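Local atomic coordinates of phosphorylated carbohydrates phosphatase TM_1254 (Thermotoga maritima msb8, PDB entry 3KBB), a protein that removes phosphate from phosphorylated sugars such as erythrose 4-phosphate, fructose 6-phosphate and mannose 6-phosphate, using a divalent metal ion, best of all cobalt. Residues R90-E94 with L121-F127; P110-L115 with M130-Q135; Y19-Y23 with Y34-H39; Y30-Y34 with L58-D62. All blocks are in the same frame, centred on the assembly; numbering follows the deposited sequence. Where two conformers were deposited one is given.

Interaction 1: R90-E94 with L121-F127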
# COMPACT_ATOMS: atom_id res chain seq x y z
N ARG A 90 7.74 0.08 12.38
CA ARG A 90 9.05 0.69 12.56
C ARG A 90 10.05 -0.27 13.21
O ARG A 90 11.19 -0.39 12.75
CB ARG A 90 8.93 2.02 13.30
CG ARG A 90 10.22 2.82 13.35
CD ARG A 90 10.01 4.13 14.09
NE ARG A 90 9.01 4.96 13.42
CZ ARG A 90 9.31 5.82 12.44
NH1 ARG A 90 10.56 5.95 12.01
NH2 ARG A 90 8.35 6.52 11.88
N GLU A 91 9.60 -1.02 14.23
CA GLU A 91 10.47 -1.94 14.98
C GLU A 91 10.94 -3.06 14.05
O GLU A 91 12.05 -3.59 14.17
CB GLU A 91 9.70 -2.52 16.19
CG GLU A 91 10.52 -2.57 17.49
CD GLU A 91 9.79 -3.19 18.71
OE1 GLU A 91 8.57 -2.94 18.89
OE2 GLU A 91 10.47 -3.92 19.50
N ALA A 92 10.05 -3.46 13.14
CA ALA A 92 10.35 -4.49 12.17
C ALA A 92 11.39 -3.99 11.19
O ALA A 92 12.33 -4.72 10.89
CB ALA A 92 9.09 -4.89 11.44
N LEU A 93 11.23 -2.76 10.69
CA LEU A 93 12.24 -2.19 9.77
C LEU A 93 13.59 -2.04 10.48
O LEU A 93 14.65 -2.39 9.93
CB LEU A 93 11.78 -0.84 9.22
CG LEU A 93 10.46 -0.84 8.42
CD1 LEU A 93 10.16 0.58 7.99
CD2 LEU A 93 10.64 -1.72 7.23
N GLU A 94 13.54 -1.52 11.71
CA GLU A 94 14.76 -1.41 12.53
C GLU A 94 15.43 -2.78 12.71
O GLU A 94 16.65 -2.90 12.62
CB GLU A 94 14.41 -0.76 13.87
CG GLU A 94 14.16 0.72 13.77
CD GLU A 94 13.65 1.29 15.08
OE1 GLU A 94 13.26 0.50 15.97
OE2 GLU A 94 13.62 2.54 15.20
N LEU A 121 6.09 10.34 7.33
CA LEU A 121 6.07 9.35 8.41
C LEU A 121 7.47 8.97 8.87
O LEU A 121 7.62 8.15 9.76
CB LEU A 121 5.27 8.10 8.00
CG LEU A 121 3.77 8.31 7.72
CD1 LEU A 121 3.16 6.98 7.30
CD2 LEU A 121 3.05 8.88 8.93
N ASP A 122 8.48 9.58 8.26
CA ASP A 122 9.88 9.27 8.56
C ASP A 122 10.21 7.76 8.45
O ASP A 122 10.87 7.20 9.32
CB ASP A 122 10.29 9.82 9.94
CG ASP A 122 11.78 9.77 10.16
OD1 ASP A 122 12.54 9.93 9.19
OD2 ASP A 122 12.21 9.53 11.32
N LEU A 123 9.71 7.12 7.39
CA LEU A 123 9.97 5.68 7.13
C LEU A 123 10.87 5.52 5.93
O LEU A 123 11.38 4.44 5.67
CB LEU A 123 8.65 4.92 6.91
CG LEU A 123 7.61 4.83 8.03
CD1 LEU A 123 6.31 4.12 7.54
CD2 LEU A 123 8.18 4.12 9.22
N GLU A 124 11.12 6.62 5.21
CA GLU A 124 11.92 6.57 4.01
C GLU A 124 13.39 6.20 4.28
O GLU A 124 14.02 5.50 3.51
CB GLU A 124 11.82 7.92 3.34
CG GLU A 124 11.99 7.91 1.87
CD GLU A 124 11.93 9.30 1.37
OE1 GLU A 124 10.81 9.86 1.34
OE2 GLU A 124 13.02 9.86 1.08
N LYS A 125 13.92 6.66 5.41
CA LYS A 125 15.33 6.43 5.73
C LYS A 125 15.78 4.97 5.88
O LYS A 125 16.99 4.66 5.77
CB LYS A 125 15.66 7.21 7.01
CG LYS A 125 14.87 6.73 8.22
CD LYS A 125 15.20 7.53 9.48
CE LYS A 125 14.41 6.97 10.62
NZ LYS A 125 14.42 7.83 11.84
N TYR A 126 14.85 4.06 6.13
CA TYR A 126 15.23 2.65 6.28
C TYR A 126 15.63 1.87 5.03
O TYR A 126 16.35 0.84 5.09
CB TYR A 126 14.13 1.87 7.02
CG TYR A 126 13.81 2.46 8.35
CD1 TYR A 126 14.67 2.24 9.44
CD2 TYR A 126 12.70 3.28 8.53
CE1 TYR A 126 14.39 2.80 10.67
CE2 TYR A 126 12.42 3.86 9.80
CZ TYR A 126 13.29 3.59 10.85
OH TYR A 126 13.05 4.12 12.09
N PHE A 127 15.11 2.29 3.89
CA PHE A 127 15.19 1.45 2.71
C PHE A 127 16.45 1.62 1.90
O PHE A 127 16.92 2.74 1.72
CB PHE A 127 13.94 1.72 1.86
CG PHE A 127 12.68 1.24 2.54
CD1 PHE A 127 12.38 -0.12 2.52
CD2 PHE A 127 11.90 2.10 3.27
CE1 PHE A 127 11.27 -0.59 3.18
CE2 PHE A 127 10.75 1.67 3.92
CZ PHE A 127 10.45 0.29 3.91
O HOH W 1 15.05 4.25 13.67

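Interaction 2: P110-L115 with M130-Q135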
# COMPACT_ATOMS: atom_id res chain seq x y z
N PRO A 110 2.79 5.79 -7.59
CA PRO A 110 3.90 6.52 -8.25
C PRO A 110 4.90 7.10 -7.29
O PRO A 110 4.57 7.52 -6.18
CB PRO A 110 3.20 7.65 -9.02
CG PRO A 110 1.85 7.06 -9.35
CD PRO A 110 1.48 6.29 -8.05
N GLN A 111 6.15 7.19 -7.77
CA GLN A 111 7.24 7.63 -6.94
C GLN A 111 7.01 8.91 -6.13
O GLN A 111 7.25 8.94 -4.90
CB GLN A 111 8.53 7.75 -7.77
CG GLN A 111 9.67 8.13 -6.81
CD GLN A 111 11.03 8.24 -7.52
OE1 GLN A 111 12.06 8.38 -6.85
NE2 GLN A 111 11.04 8.16 -8.85
N ARG A 112 6.64 10.00 -6.82
CA ARG A 112 6.61 11.28 -6.11
C ARG A 112 5.57 11.28 -4.98
O ARG A 112 5.86 11.65 -3.82
CB ARG A 112 6.35 12.43 -7.10
CG ARG A 112 6.48 13.76 -6.48
CD ARG A 112 6.80 14.76 -7.55
NE ARG A 112 5.71 14.89 -8.51
CZ ARG A 112 4.64 15.66 -8.31
NH1 ARG A 112 4.53 16.35 -7.18
NH2 ARG A 112 3.70 15.74 -9.25
N GLU A 113 4.39 10.76 -5.29
CA GLU A 113 3.32 10.62 -4.31
C GLU A 113 3.72 9.72 -3.13
O GLU A 113 3.45 10.05 -1.98
CB GLU A 113 2.09 10.04 -5.02
CG GLU A 113 0.82 10.19 -4.22
CD GLU A 113 -0.32 9.27 -4.70
OE1 GLU A 113 -0.35 8.86 -5.89
OE2 GLU A 113 -1.19 8.97 -3.86
N ALA A 114 4.34 8.56 -3.43
CA ALA A 114 4.72 7.62 -2.39
C ALA A 114 5.77 8.20 -1.47
O ALA A 114 5.67 8.10 -0.25
CB ALA A 114 5.25 6.30 -3.01
N LEU A 115 6.80 8.85 -2.04
CA LEU A 115 7.85 9.44 -1.22
C LEU A 115 7.34 10.51 -0.27
O LEU A 115 7.86 10.61 0.85
CB LEU A 115 9.00 9.99 -2.11
CG LEU A 115 9.85 8.91 -2.80
CD1 LEU A 115 10.84 9.53 -3.84
CD2 LEU A 115 10.63 8.07 -1.80
N MSE A 130 13.99 1.04 -3.42
CA MSE A 130 12.56 1.31 -3.42
C MSE A 130 12.11 1.34 -4.88
O MSE A 130 12.79 1.95 -5.72
CB MSE A 130 12.25 2.66 -2.74
CG MSE A 130 12.74 2.82 -1.24
SE MSE A 130 12.00 4.39 -0.43
CE MSE A 130 13.17 5.75 -1.25
N VAL A 131 11.04 0.62 -5.21
CA VAL A 131 10.54 0.57 -6.59
C VAL A 131 9.07 1.02 -6.55
O VAL A 131 8.33 0.60 -5.63
CB VAL A 131 10.66 -0.87 -7.17
CG1 VAL A 131 9.96 -0.97 -8.51
CG2 VAL A 131 12.15 -1.29 -7.33
N PHE A 132 8.66 1.83 -7.54
CA PHE A 132 7.37 2.52 -7.51
C PHE A 132 6.59 2.15 -8.77
O PHE A 132 7.16 1.63 -9.71
CB PHE A 132 7.61 4.05 -7.43
CG PHE A 132 8.39 4.42 -6.19
CD1 PHE A 132 7.74 4.57 -4.98
CD2 PHE A 132 9.76 4.58 -6.26
CE1 PHE A 132 8.44 4.88 -3.81
CE2 PHE A 132 10.49 4.87 -5.09
CZ PHE A 132 9.80 5.02 -3.88
N GLY A 133 5.29 2.40 -8.76
CA GLY A 133 4.43 1.87 -9.82
C GLY A 133 4.65 2.48 -11.19
O GLY A 133 4.36 1.84 -12.24
N ASP A 134 5.17 3.70 -11.21
CA ASP A 134 5.50 4.37 -12.47
C ASP A 134 6.86 4.01 -13.01
O ASP A 134 7.35 4.65 -13.95
CB ASP A 134 5.35 5.91 -12.37
CG ASP A 134 6.17 6.56 -11.21
OD1 ASP A 134 6.68 5.89 -10.27
OD2 ASP A 134 6.29 7.81 -11.26
N GLN A 135 7.50 3.00 -12.40
CA GLN A 135 8.81 2.52 -12.84
C GLN A 135 8.77 1.18 -13.58
O GLN A 135 9.82 0.65 -13.95
CB GLN A 135 9.74 2.45 -11.63
CG GLN A 135 10.01 3.82 -11.04
CD GLN A 135 10.99 3.78 -9.89
OE1 GLN A 135 11.08 2.79 -9.15
NE2 GLN A 135 11.74 4.86 -9.72
O HOH W 2 9.18 7.84 -11.22
O HOH W 3 13.37 5.89 -7.50
O HOH W 4 6.41 10.01 -9.68

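Interaction 3: Y19-Y23 with Y34-H39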
# COMPACT_ATOMS: atom_id res chain seq x y z
N TYR A 19 -10.13 7.19 3.22
CA TYR A 19 -10.80 7.66 2.01
C TYR A 19 -12.17 8.25 2.31
O TYR A 19 -12.57 9.22 1.66
CB TYR A 19 -10.90 6.54 0.98
CG TYR A 19 -9.70 6.55 0.08
CD1 TYR A 19 -8.42 6.31 0.59
CD2 TYR A 19 -9.83 6.82 -1.28
CE1 TYR A 19 -7.30 6.33 -0.24
CE2 TYR A 19 -8.72 6.86 -2.12
CZ TYR A 19 -7.46 6.59 -1.58
OH TYR A 19 -6.36 6.62 -2.41
N PHE A 20 -12.89 7.66 3.26
CA PHE A 20 -14.21 8.18 3.60
C PHE A 20 -14.12 9.65 4.02
O PHE A 20 -14.79 10.50 3.43
CB PHE A 20 -14.95 7.34 4.66
CG PHE A 20 -16.26 7.95 5.06
CD1 PHE A 20 -17.37 7.87 4.21
CD2 PHE A 20 -16.38 8.67 6.25
CE1 PHE A 20 -18.59 8.47 4.56
CE2 PHE A 20 -17.58 9.27 6.61
CZ PHE A 20 -18.68 9.18 5.76
N GLU A 21 -13.26 9.95 4.99
CA GLU A 21 -13.08 11.33 5.43
C GLU A 21 -12.66 12.30 4.31
O GLU A 21 -13.19 13.42 4.21
CB GLU A 21 -12.15 11.41 6.65
CG GLU A 21 -11.95 12.81 7.18
CD GLU A 21 -13.27 13.51 7.54
OE1 GLU A 21 -14.28 12.82 7.81
OE2 GLU A 21 -13.26 14.76 7.58
N ALA A 22 -11.74 11.85 3.45
CA ALA A 22 -11.31 12.68 2.31
C ALA A 22 -12.50 13.00 1.38
O ALA A 22 -12.71 14.17 1.02
CB ALA A 22 -10.21 11.95 1.51
N TYR A 23 -13.27 11.98 1.04
CA TYR A 23 -14.41 12.17 0.12
C TYR A 23 -15.56 12.92 0.81
O TYR A 23 -16.27 13.71 0.17
CB TYR A 23 -14.89 10.86 -0.46
CG TYR A 23 -13.94 10.18 -1.43
CD1 TYR A 23 -12.73 10.78 -1.82
CD2 TYR A 23 -14.28 8.96 -2.01
CE1 TYR A 23 -11.85 10.14 -2.73
CE2 TYR A 23 -13.43 8.34 -2.91
CZ TYR A 23 -12.23 8.93 -3.27
OH TYR A 23 -11.43 8.25 -4.15
N TYR A 34 -22.67 13.12 2.61
CA TYR A 34 -22.05 11.93 2.09
C TYR A 34 -22.21 10.80 3.11
O TYR A 34 -22.00 11.02 4.30
CB TYR A 34 -20.57 12.21 1.86
CG TYR A 34 -19.82 11.15 1.09
CD1 TYR A 34 -20.30 10.67 -0.13
CD2 TYR A 34 -18.60 10.64 1.57
CE1 TYR A 34 -19.60 9.70 -0.86
CE2 TYR A 34 -17.89 9.66 0.85
CZ TYR A 34 -18.40 9.21 -0.36
OH TYR A 34 -17.73 8.28 -1.11
N THR A 35 -22.60 9.62 2.64
CA THR A 35 -22.86 8.48 3.54
C THR A 35 -21.81 7.37 3.39
O THR A 35 -21.21 7.21 2.32
CB THR A 35 -24.26 7.87 3.31
OG1 THR A 35 -24.31 7.24 2.02
CG2 THR A 35 -25.35 8.92 3.43
N GLU A 36 -21.61 6.59 4.46
CA GLU A 36 -20.73 5.40 4.36
C GLU A 36 -21.30 4.33 3.43
O GLU A 36 -20.56 3.67 2.74
CB GLU A 36 -20.41 4.82 5.75
CG GLU A 36 -19.64 5.81 6.61
CD GLU A 36 -18.50 5.19 7.40
OE1 GLU A 36 -18.52 3.96 7.62
OE2 GLU A 36 -17.60 5.94 7.81
N ASP A 37 -22.62 4.20 3.39
CA ASP A 37 -23.28 3.29 2.46
C ASP A 37 -22.93 3.59 1.00
O ASP A 37 -22.59 2.66 0.26
CB ASP A 37 -24.80 3.30 2.66
CG ASP A 37 -25.23 2.43 3.85
OD1 ASP A 37 -24.37 1.89 4.58
OD2 ASP A 37 -26.45 2.30 4.04
N LEU A 38 -22.96 4.86 0.59
CA LEU A 38 -22.53 5.20 -0.77
C LEU A 38 -21.04 4.96 -0.91
O LEU A 38 -20.57 4.43 -1.92
CB LEU A 38 -22.84 6.66 -1.15
CG LEU A 38 -22.32 7.19 -2.50
CD1 LEU A 38 -22.79 6.33 -3.68
CD2 LEU A 38 -22.76 8.62 -2.73
N HIS A 39 -20.30 5.35 0.11
CA HIS A 39 -18.86 5.34 0.03
C HIS A 39 -18.32 3.93 -0.14
O HIS A 39 -17.43 3.72 -0.96
CB HIS A 39 -18.25 5.93 1.28
CG HIS A 39 -16.76 5.92 1.24
ND1 HIS A 39 -16.03 6.76 0.42
CD2 HIS A 39 -15.86 5.16 1.91
CE1 HIS A 39 -14.74 6.50 0.57
NE2 HIS A 39 -14.61 5.55 1.48

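Interaction 4: Y30-Y34 with L58-D62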
# COMPACT_ATOMS: atom_id res chain seq x y z
N TYR A 30 -18.57 21.31 -1.20
CA TYR A 30 -19.63 21.67 -2.16
C TYR A 30 -21.04 21.81 -1.54
O TYR A 30 -22.08 21.85 -2.27
CB TYR A 30 -19.71 20.63 -3.24
CG TYR A 30 -18.57 20.63 -4.24
CD1 TYR A 30 -18.49 21.62 -5.23
CD2 TYR A 30 -17.62 19.63 -4.22
CE1 TYR A 30 -17.45 21.61 -6.18
CE2 TYR A 30 -16.59 19.59 -5.17
CZ TYR A 30 -16.51 20.59 -6.14
OH TYR A 30 -15.47 20.53 -7.06
N GLY A 31 -21.09 21.84 -0.20
CA GLY A 31 -22.36 21.89 0.52
C GLY A 31 -23.21 20.63 0.44
O GLY A 31 -24.43 20.72 0.61
N LYS A 32 -22.59 19.45 0.21
CA LYS A 32 -23.26 18.18 0.03
C LYS A 32 -22.93 17.16 1.14
O LYS A 32 -21.79 17.10 1.62
CB LYS A 32 -22.91 17.50 -1.32
CG LYS A 32 -23.06 18.38 -2.58
CD LYS A 32 -24.52 18.90 -2.72
CE LYS A 32 -24.73 19.61 -4.07
NZ LYS A 32 -26.14 20.11 -4.16
N PRO A 33 -23.94 16.36 1.52
CA PRO A 33 -23.76 15.30 2.49
C PRO A 33 -23.13 14.07 1.80
O PRO A 33 -23.05 13.99 0.56
CB PRO A 33 -25.22 14.99 2.92
CG PRO A 33 -26.03 15.23 1.64
CD PRO A 33 -25.34 16.41 1.01
N TYR A 34 -22.67 13.12 2.61
CA TYR A 34 -22.05 11.93 2.09
C TYR A 34 -22.21 10.80 3.11
O TYR A 34 -22.00 11.02 4.30
CB TYR A 34 -20.57 12.21 1.86
CG TYR A 34 -19.82 11.15 1.09
CD1 TYR A 34 -20.30 10.67 -0.13
CD2 TYR A 34 -18.60 10.64 1.57
CE1 TYR A 34 -19.60 9.70 -0.86
CE2 TYR A 34 -17.89 9.66 0.85
CZ TYR A 34 -18.40 9.21 -0.36
OH TYR A 34 -17.73 8.28 -1.11
N LEU A 58 -23.48 13.02 -6.19
CA LEU A 58 -23.66 14.11 -5.23
C LEU A 58 -24.27 15.37 -5.86
O LEU A 58 -24.42 16.41 -5.19
CB LEU A 58 -22.32 14.44 -4.59
CG LEU A 58 -21.73 13.31 -3.71
CD1 LEU A 58 -20.48 13.84 -3.08
CD2 LEU A 58 -22.70 12.84 -2.64
N GLU A 59 -24.60 15.27 -7.15
CA GLU A 59 -25.22 16.38 -7.89
C GLU A 59 -24.39 17.66 -7.84
O GLU A 59 -24.93 18.78 -7.76
CB GLU A 59 -26.65 16.61 -7.38
CG GLU A 59 -27.54 15.38 -7.57
CD GLU A 59 -28.93 15.54 -6.97
OE1 GLU A 59 -29.22 16.59 -6.35
OE2 GLU A 59 -29.73 14.59 -7.12
N ILE A 60 -23.08 17.48 -7.88
CA ILE A 60 -22.14 18.59 -7.87
C ILE A 60 -22.01 19.17 -9.27
O ILE A 60 -21.84 18.43 -10.25
CB ILE A 60 -20.77 18.14 -7.31
CG1 ILE A 60 -20.91 17.92 -5.79
CG2 ILE A 60 -19.71 19.20 -7.60
CD1 ILE A 60 -19.78 17.13 -5.13
N LYS A 61 -22.10 20.49 -9.35
CA LYS A 61 -22.03 21.19 -10.63
C LYS A 61 -20.69 21.90 -10.66
O LYS A 61 -20.54 23.01 -10.16
CB LYS A 61 -23.21 22.15 -10.80
CG LYS A 61 -24.60 21.54 -10.54
CD LYS A 61 -24.94 20.44 -11.54
CE LYS A 61 -26.27 19.75 -11.22
NZ LYS A 61 -26.31 18.36 -11.83
N ASP A 62 -19.69 21.21 -11.20
CA ASP A 62 -18.36 21.76 -11.37
C ASP A 62 -17.78 20.98 -12.54
O ASP A 62 -18.39 20.01 -13.00
CB ASP A 62 -17.52 21.55 -10.10
CG ASP A 62 -16.36 22.56 -9.97
OD1 ASP A 62 -16.12 23.39 -10.89
OD2 ASP A 62 -15.70 22.55 -8.91
O HOH W 5 -26.54 20.57 -6.84

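Interaction 1: R90-E94 with L121-F127
Arg90 reaches Leu121, Asp122 and Tyr126 because its CG stands anti to the backbone N (chi1 -172°) and its chain then bends at chi3 (-61°). The guanidinium ends up beside the carbonyls that follow helix 111-120. NH2 donates to Leu121 O at 2.8 Å, and that oxygen lies in the guanidinium plane. NH1 is shared. It donates to Asp122 O at 3.0 Å, from above the carbonyl plane, and to Tyr126 OH at 3.1 Å. Leu123 CD2 sits over one face of the guanidinium, 3.6 Å from NH2. Asp122 has positive phi and forms the Schellman motif that ends helix 111-120. Arg90 grips two carbonyls at this helix end. Helix 89-98 is thereby fixed against the loop leading to strand 129-131, on one side of the Rossmann-like core of this HAD-family phosphatase. NE of Arg90 also makes a salt bridge with Glu85. Tyr126 is held between two aliphatic groups. Leu93 CB lies over one ring face, 4.3 Å from the centroid, and Lys125 CG covers the opposite face. Leu93 CD1 touches Tyr126 CD2 at 3.7 Å, while its CD2 meets Phe127 CZ. Both Leu93 and Tyr126 also pack on Leu103 of strand 102-106. At the outer end a water links Glu94 OE2 with Tyr126 OH. Lys125 NZ forms a salt bridge with Asp122 OD2, 2.8 Å long. This carboxylate lies near Arg90 as well, and its charge probably eases the closeness of the two cationic side chains.

Interaction 2: P110-L115 with M130-Q135
The N-terminal end of helix 111-120 meets the end of strand 129-131 within a beta-alpha-beta unit, where Gln111 N donates to Asp134 OD1 at 2.9 Å. The bond is fairly straight (160°), but the hydrogen comes from above the carboxylate plane. Pro110 holds the N-cap position, and its CB lies beside Asp134 OD2. OD2 accepts from two waters, one bound to Arg112 N and the other to Gln111 NE2. The carboxylate thus serves two backbone N-H groups of the first helical turn, one directly and one through water. Gln111 CG lies over one face of the Phe132 ring, 3.9 Å from the centroid. The Gln111 amide runs almost parallel to that ring (7°). Ala114 CB touches Phe132 CE1 at 3.6 Å. In this crossover of the HAD-family core, which starts from strand 102-106, Phe132 also packs on Leu105. Replacing Phe132 by an alanine would probably leave Gln111 CG and Ala114 CB without their shared ring and open a gap beside the first helical turn. Leu115 CD2 presses tightly on the CE methyl of selenomethionine Met130 at 3.5 Å. Gln135 OE1 accepts from Phe132 N and from Arg152.

Interaction 3: Y19-Y23 with Y34-H39
The Phe20 ring has Glu36 over one face and the His39 CB at its edge, in plane. Glu36 CG stands 3.7 Å from the ring centroid, and OE2 lies above the same ring near CD2. The imidazole of His39 has Phe20 CA over one face, 3.6 Å from its centroid. Around the His39 edge, in plane, come Tyr19 CB, Tyr23 CD2 and Tyr34 OH. Phe20 also turns its own edge toward the His39 face, with the two planes at 76°, an edge-to-face pair. Its CD1 is 3.6 Å from His39 CG. Phe20 and Tyr34 are nearly parallel (14°) but slid apart, touching through Phe20 CE1 and Tyr34 CD2 at 3.7 Å. Tyr34 runs alongside Tyr23, and its CE2 meets Tyr23 CB at 3.5 Å. Together Phe20, Tyr23, Tyr34 and His39 form an aromatic cluster. It joins helices 19-29 and 36-42 in the helical cap domain, the kind of cap found in beta-phosphoglucomutase-like members of the HAD superfamily. Leu51 and Leu54 of helix 47-57 cover Tyr23, whose OH bonds to Glu47. A serine in place of Phe20 would probably leave Glu36 CG and the flank of Tyr34 without their aromatic partner, and open a gap beside His39. His39 CG is anti to the backbone N (chi1 179°), which carries the imidazole in toward helix 19-29. A hydrogen bond between Tyr34 OH and His39 ND1, 2.7 Å, fixes the turn of the imidazole. Thr35 OG1 caps helix 36-42 by accepting from Leu38 N.

Interaction 4: Y30-Y34 with L58-D62
Tyr30 and Ile60 make the closest apolar contact. Ile60 CG2 sits over the centre of the Tyr30 ring, 3.5 Å from the centroid and only 10° off the normal. The CD1 methyl of the same isoleucine reaches CD2 of Tyr30 at 3.4 Å. At the ring edge Tyr30 OH donates to Asp62 OD2 over 2.7 Å. The oxygen uses its anti lone pair, and the carboxylate stands steeply to the ring (75°). Next along the chain, Lys32 bends at chi2 (-59°) and passes its methylenes alongside Leu58 O. Its CE is 3.4 Å from Leu58 O, and its CG packs on Ile60 CG1. A water accepts from Lys32 NZ and donates to Glu59 O, joining the ammonium to the backbone. Leu58 CD2 touches Pro33 O at 3.4 Å and also meets Tyr34 CD1. Helix ends set these groups in place. Gly31 has positive phi and closes helix 19-29 with a Schellman motif, and Glu59 does the same for helix 47-57. The two loops after these helices run roughly antiparallel across the outer end of the cap domain. Further out, helix 64-82 supports the contact. Arg70 makes a cation-pi contact with Tyr30, Asn66 donates to Asp62 OD1, and Phe67 backs Ile60. Asp62 therefore has one oxygen bound to a phenol and the other to an amide. These bonds, with Arg70 close by, would be expected to favour the charged form of the carboxylate at this partly exposed edge.

How the interactions relate
From the N terminus, the first helix of the cap, 19-29, enters interaction 3 through 19-23. Interaction 4 opens at 30-34 before interaction 3 closes at 34-39, so the two cross and share Tyr34. Interaction 4 closes at 58-62, after helix 47-57. Leu38 and Leu58 also touch, and the pair ties together the loops and helices of the cap. The chain then passes to the core. Interaction 1 opens at 90-94 and interaction 2 at 110-115. They close in the same order, so they cross too. Interaction 1 joins helix 89-98 to the loop after helix 111-120. Interaction 2 joins the start of that helix to the end of strand 129-131. Glu124 of interaction 1 touches Leu115 and Met130 of interaction 2.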